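Local coordinates for protein alkyl hydroperoxide reductase AhpD (Legionella pneumophila, PDB 5DIK) that probably acts as an alkylhydroperoxidase of the carboxymuconolactone decarboxylase family, reducing peroxides as part of the antioxidative response, at residues A[10-22]-A[109-121]. Residues are numbered along the deposited sequence; the frame is centred on the assembly and turned at random.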
loop_
_atom_site.group_PDB
_atom_site.type_symbol
_atom_site.label_atom_id
_atom_site.label_comp_id
_atom_site.label_asym_id
_atom_site.label_seq_id
_atom_site.Cartn_x
_atom_site.Cartn_y
_atom_site.Cartn_z
ATOM N N SER A 10 -1.663 -29.234 2.846
ATOM C CA SER A 10 -0.669 -28.982 3.939
ATOM C C SER A 10 0.707 -28.493 3.457
ATOM O O SER A 10 1.585 -28.268 4.277
ATOM C CB SER A 10 -0.513 -30.250 4.812
ATOM O OG SER A 10 0.006 -31.346 4.077
ATOM N N ASP A 11 0.899 -28.320 2.146
ATOM C CA ASP A 11 2.168 -27.812 1.614
ATOM C C ASP A 11 2.010 -26.478 0.833
ATOM O O ASP A 11 2.751 -26.214 -0.114
ATOM C CB ASP A 11 2.773 -28.865 0.676
ATOM C CG ASP A 11 2.012 -28.945 -0.634
ATOM O OD1 ASP A 11 0.768 -28.772 -0.589
ATOM O OD2 ASP A 11 2.630 -29.113 -1.705
ATOM N N LYS A 12 1.039 -25.671 1.222
ATOM C CA LYS A 12 0.746 -24.404 0.543
ATOM C C LYS A 12 1.981 -23.527 0.332
ATOM O O LYS A 12 2.262 -23.097 -0.785
ATOM C CB LYS A 12 -0.265 -23.623 1.358
ATOM C CG LYS A 12 -0.651 -22.292 0.751
ATOM C CD LYS A 12 -1.625 -21.574 1.674
ATOM C CE LYS A 12 -1.987 -20.216 1.118
ATOM N NZ LYS A 12 -2.961 -19.568 2.037
ATOM N N PHE A 13 2.729 -23.280 1.404
ATOM C CA PHE A 13 3.877 -22.361 1.333
ATOM C C PHE A 13 5.136 -22.995 0.768
ATOM O O PHE A 13 5.991 -22.296 0.207
ATOM C CB PHE A 13 4.133 -21.716 2.694
ATOM C CG PHE A 13 3.053 -20.763 3.081
ATOM C CD1 PHE A 13 3.063 -19.450 2.595
ATOM C CD2 PHE A 13 2.004 -21.164 3.884
ATOM C CE1 PHE A 13 2.046 -18.567 2.918
ATOM C CE2 PHE A 13 0.983 -20.286 4.208
ATOM C CZ PHE A 13 1.011 -18.978 3.731
ATOM N N SER A 14 5.271 -24.316 0.896
ATOM C CA SER A 14 6.351 -24.992 0.199
ATOM C C SER A 14 6.173 -24.810 -1.306
ATOM O O SER A 14 7.122 -24.509 -2.009
ATOM C CB SER A 14 6.392 -26.503 0.552
ATOM O OG SER A 14 7.382 -27.146 -0.228
ATOM N N HIS A 15 4.952 -24.977 -1.780
ATOM C CA HIS A 15 4.627 -24.821 -3.188
ATOM C C HIS A 15 4.839 -23.359 -3.647
ATOM O O HIS A 15 5.419 -23.101 -4.705
ATOM C CB HIS A 15 3.201 -25.357 -3.417
ATOM C CG HIS A 15 2.715 -25.281 -4.831
ATOM N ND1 HIS A 15 1.867 -24.283 -5.277
ATOM C CD2 HIS A 15 2.916 -26.101 -5.891
ATOM C CE1 HIS A 15 1.591 -24.478 -6.554
ATOM N NE2 HIS A 15 2.219 -25.572 -6.954
ATOM N N ILE A 16 4.406 -22.406 -2.829
ATOM C CA ILE A 16 4.539 -20.984 -3.203
ATOM C C ILE A 16 6.019 -20.630 -3.331
ATOM O O ILE A 16 6.431 -20.062 -4.337
ATOM C CB ILE A 16 3.819 -20.062 -2.185
ATOM C CG1 ILE A 16 2.312 -20.199 -2.330
ATOM C CG2 ILE A 16 4.237 -18.605 -2.379
ATOM C CD1 ILE A 16 1.513 -19.566 -1.217
ATOM N N THR A 17 6.830 -21.004 -2.345
ATOM C CA THR A 17 8.253 -20.649 -2.334
ATOM C C THR A 17 9.028 -21.376 -3.415
ATOM O O THR A 17 9.890 -20.798 -4.077
ATOM C CB THR A 17 8.908 -20.904 -0.960
ATOM O OG1 THR A 17 8.662 -22.255 -0.525
ATOM C CG2 THR A 17 8.339 -19.933 0.070
ATOM N N LYS A 18 8.720 -22.653 -3.633
ATOM C CA LYS A 18 9.389 -23.390 -4.721
ATOM C C LYS A 18 9.088 -22.794 -6.099
ATOM O O LYS A 18 9.978 -22.693 -6.919
ATOM C CB LYS A 18 9.031 -24.897 -4.675
ATOM C CG LYS A 18 9.754 -25.606 -3.535
ATOM C CD LYS A 18 9.299 -27.052 -3.352
ATOM C CE LYS A 18 10.000 -27.965 -4.341
ATOM N NZ LYS A 18 9.615 -29.399 -4.142
ATOM N N ASP A 19 7.832 -22.437 -6.347
ATOM C CA ASP A 19 7.443 -21.821 -7.615
ATOM C C ASP A 19 8.133 -20.470 -7.822
ATOM O O ASP A 19 8.542 -20.153 -8.934
ATOM C CB ASP A 19 5.929 -21.696 -7.729
ATOM C CG ASP A 19 5.254 -23.044 -8.012
ATOM O OD1 ASP A 19 5.988 -24.046 -8.216
ATOM O OD2 ASP A 19 4.006 -23.108 -7.995
ATOM N N ILE A 20 8.299 -19.693 -6.760
ATOM C CA ILE A 20 9.035 -18.433 -6.885
ATOM C C ILE A 20 10.521 -18.714 -7.146
ATOM O O ILE A 20 11.143 -18.091 -8.010
ATOM C CB ILE A 20 8.828 -17.544 -5.646
ATOM C CG1 ILE A 20 7.387 -17.021 -5.628
ATOM C CG2 ILE A 20 9.856 -16.421 -5.629
ATOM C CD1 ILE A 20 6.904 -16.506 -4.275
ATOM N N THR A 21 11.089 -19.664 -6.416
ATOM C CA THR A 21 12.506 -20.006 -6.575
ATOM C C THR A 21 12.821 -20.443 -8.010
ATOM O O THR A 21 13.855 -20.079 -8.534
ATOM C CB THR A 21 12.937 -21.085 -5.554
ATOM O OG1 THR A 21 12.829 -20.528 -4.243
ATOM C CG2 THR A 21 14.398 -21.562 -5.784
ATOM N N THR A 22 11.909 -21.182 -8.632
ATOM C CA THR A 22 12.078 -21.593 -10.029
ATOM C C THR A 22 12.258 -20.370 -10.948
ATOM O O THR A 22 13.105 -20.377 -11.856
ATOM C CB THR A 22 10.871 -22.429 -10.486
ATOM O OG1 THR A 22 10.824 -23.628 -9.703
ATOM C CG2 THR A 22 10.938 -22.779 -11.993
ATOM N N ALA A 109 -1.527 -12.390 9.355
ATOM C CA ALA A 109 -0.874 -13.006 10.514
ATOM C C ALA A 109 -1.283 -14.473 10.572
ATOM O O ALA A 109 -0.470 -15.332 10.916
ATOM C CB ALA A 109 -1.248 -12.277 11.789
ATOM N N ALA A 110 -2.543 -14.747 10.244
ATOM C CA ALA A 110 -3.017 -16.122 10.151
ATOM C C ALA A 110 -2.223 -16.914 9.134
ATOM O O ALA A 110 -1.799 -18.034 9.411
ATOM C CB ALA A 110 -4.501 -16.168 9.829
ATOM N N GLU A 111 -1.961 -16.326 7.972
ATOM C CA GLU A 111 -1.111 -16.953 6.964
ATOM C C GLU A 111 0.300 -17.192 7.476
ATOM O O GLU A 111 0.892 -18.250 7.212
ATOM C CB GLU A 111 -1.026 -16.089 5.684
ATOM C CG GLU A 111 -2.325 -16.004 4.919
ATOM C CD GLU A 111 -2.133 -15.853 3.407
ATOM O OE1 GLU A 111 -0.969 -15.781 2.899
ATOM O OE2 GLU A 111 -3.170 -15.816 2.705
ATOM N N ALA A 112 0.870 -16.217 8.197
ATOM C CA ALA A 112 2.206 -16.402 8.739
ATOM C C ALA A 112 2.292 -17.597 9.744
ATOM O O ALA A 112 3.284 -18.311 9.791
ATOM C CB ALA A 112 2.689 -15.137 9.411
ATOM N N LEU A 113 1.282 -17.738 10.584
ATOM C CA LEU A 113 1.285 -18.823 11.572
ATOM C C LEU A 113 1.190 -20.161 10.819
ATOM O O LEU A 113 1.907 -21.091 11.140
ATOM C CB LEU A 113 0.133 -18.687 12.540
ATOM C CG LEU A 113 0.105 -19.768 13.633
ATOM C CD1 LEU A 113 1.394 -19.767 14.442
ATOM C CD2 LEU A 113 -1.079 -19.563 14.542
ATOM N N GLU A 114 0.332 -20.229 9.810
ATOM C CA GLU A 114 0.224 -21.422 8.963
ATOM C C GLU A 114 1.562 -21.786 8.323
ATOM O O GLU A 114 1.975 -22.947 8.377
ATOM C CB GLU A 114 -0.860 -21.253 7.887
ATOM C CG GLU A 114 -1.031 -22.457 6.967
ATOM C CD GLU A 114 -1.998 -22.200 5.819
ATOM O OE1 GLU A 114 -2.906 -21.364 5.958
ATOM O OE2 GLU A 114 -1.859 -22.850 4.765
ATOM N N ALA A 115 2.262 -20.794 7.767
ATOM C CA ALA A 115 3.576 -21.005 7.166
ATOM C C ALA A 115 4.624 -21.490 8.158
ATOM O O ALA A 115 5.357 -22.443 7.877
ATOM C CB ALA A 115 4.077 -19.731 6.466
ATOM N N PHE A 116 4.693 -20.838 9.308
ATOM C CA PHE A 116 5.606 -21.234 10.354
ATOM C C PHE A 116 5.367 -22.680 10.802
ATOM O O PHE A 116 6.318 -23.434 10.982
ATOM C CB PHE A 116 5.472 -20.281 11.547
ATOM C CG PHE A 116 6.485 -20.501 12.620
ATOM C CD1 PHE A 116 7.779 -20.020 12.486
ATOM C CD2 PHE A 116 6.133 -21.174 13.786
ATOM C CE1 PHE A 116 8.710 -20.202 13.492
ATOM C CE2 PHE A 116 7.074 -21.393 14.789
ATOM C CZ PHE A 116 8.356 -20.899 14.648
ATOM N N GLU A 117 4.105 -23.053 10.957
ATOM C CA GLU A 117 3.764 -24.419 11.364
ATOM C C GLU A 117 4.141 -25.411 10.271
ATOM O O GLU A 117 4.667 -26.490 10.573
ATOM C CB GLU A 117 2.278 -24.543 11.723
ATOM C CG GLU A 117 1.917 -23.880 13.049
ATOM C CD GLU A 117 0.511 -24.213 13.560
ATOM O OE1 GLU A 117 0.223 -23.861 14.718
ATOM O OE2 GLU A 117 -0.315 -24.793 12.812
ATOM N N GLU A 118 3.869 -25.059 9.008
ATOM C CA GLU A 118 4.252 -25.886 7.855
ATOM C C GLU A 118 5.751 -26.149 7.787
ATOM O O GLU A 118 6.173 -27.298 7.604
ATOM C CB GLU A 118 3.770 -25.266 6.541
ATOM C CG GLU A 118 4.222 -26.045 5.315
ATOM C CD GLU A 118 3.750 -25.479 3.999
ATOM O OE1 GLU A 118 2.758 -24.676 3.956
ATOM O OE2 GLU A 118 4.372 -25.850 2.980
ATOM N N PHE A 119 6.582 -25.124 7.969
ATOM C CA PHE A 119 8.022 -25.338 7.887
ATOM C C PHE A 119 8.636 -25.882 9.171
ATOM O O PHE A 119 9.796 -26.268 9.171
ATOM C CB PHE A 119 8.745 -24.044 7.481
ATOM C CG PHE A 119 8.477 -23.645 6.064
ATOM C CD1 PHE A 119 8.920 -24.437 5.020
ATOM C CD2 PHE A 119 7.764 -22.495 5.783
ATOM C CE1 PHE A 119 8.668 -24.087 3.708
ATOM C CE2 PHE A 119 7.514 -22.123 4.475
ATOM C CZ PHE A 119 7.967 -22.913 3.433
ATOM N N SER A 120 7.876 -25.864 10.260
ATOM C CA SER A 120 8.290 -26.450 11.548
ATOM C C SER A 120 8.111 -27.983 11.533
ATOM O O SER A 120 8.690 -28.661 12.356
ATOM C CB SER A 120 7.503 -25.847 12.703
ATOM O OG SER A 120 7.838 -24.473 12.895
ATOM N N LYS A 121 7.276 -28.484 10.632
ATOM C CA LYS A 121 7.231 -29.910 10.296
ATOM C C LYS A 121 8.586 -30.297 9.690
ATOM O O LYS A 121 9.016 -31.438 9.816
ATOM C CB LYS A 121 6.118 -30.213 9.284
ATOM C CG LYS A 121 4.756 -30.543 9.891
ATOM C CD LYS A 121 3.726 -30.990 8.866
ATOM C CE LYS A 121 3.408 -32.484 8.915
ATOM N NZ LYS A 121 2.484 -32.907 7.826
#
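Phe13 and Glu118 join the first turn of helix 12-30 to the last turns of helix 102-120 in the all-helical AhpD-like fold, the two short axes crossing at -90° and 9.6 Å apart. The tight part is a knob-into-hole fit: the Phe13 ring enters the hole formed by Glu111, Glu114, Ala115 and Glu118. Ala115 CB lies over one ring face, 3.7 Å from the centroid and 15° off the normal, which meets the geometry of a CH-pi contact. Phe119 packs against the base of Phe13, its CE2 3.8 Å from Phe13 CB, and Gln78 of helix 70-82 touches its side chain.

Glu118 OE1 lies at the Phe13 ring edge, in its plane. Glu118 swings its CG opposite the backbone N (chi1 176°) and runs out straight to the N-terminus of helix 12-30, where Phe13 N donates to Glu118 OE1 at 2.9 Å and Ser14 N to Glu118 OE2 at 2.7 Å. Both oxygens are met on the syn side, Ser14 N well out of the carboxylate plane. This helix N-terminus would be expected to stabilise the negative charge.

The exposed Lys12 flank is looser. The extended Lys12 chain crosses Glu114 at about a right angle, Lys12 CD 3.4 Å from Glu114 OE2, and Lys12 NZ makes a long salt bridge to Glu111 OE2 at 3.8 Å. Glu111 spans both sides: its OE1 is buried without a polar partner, 3.9 Å from Phe13 CZ.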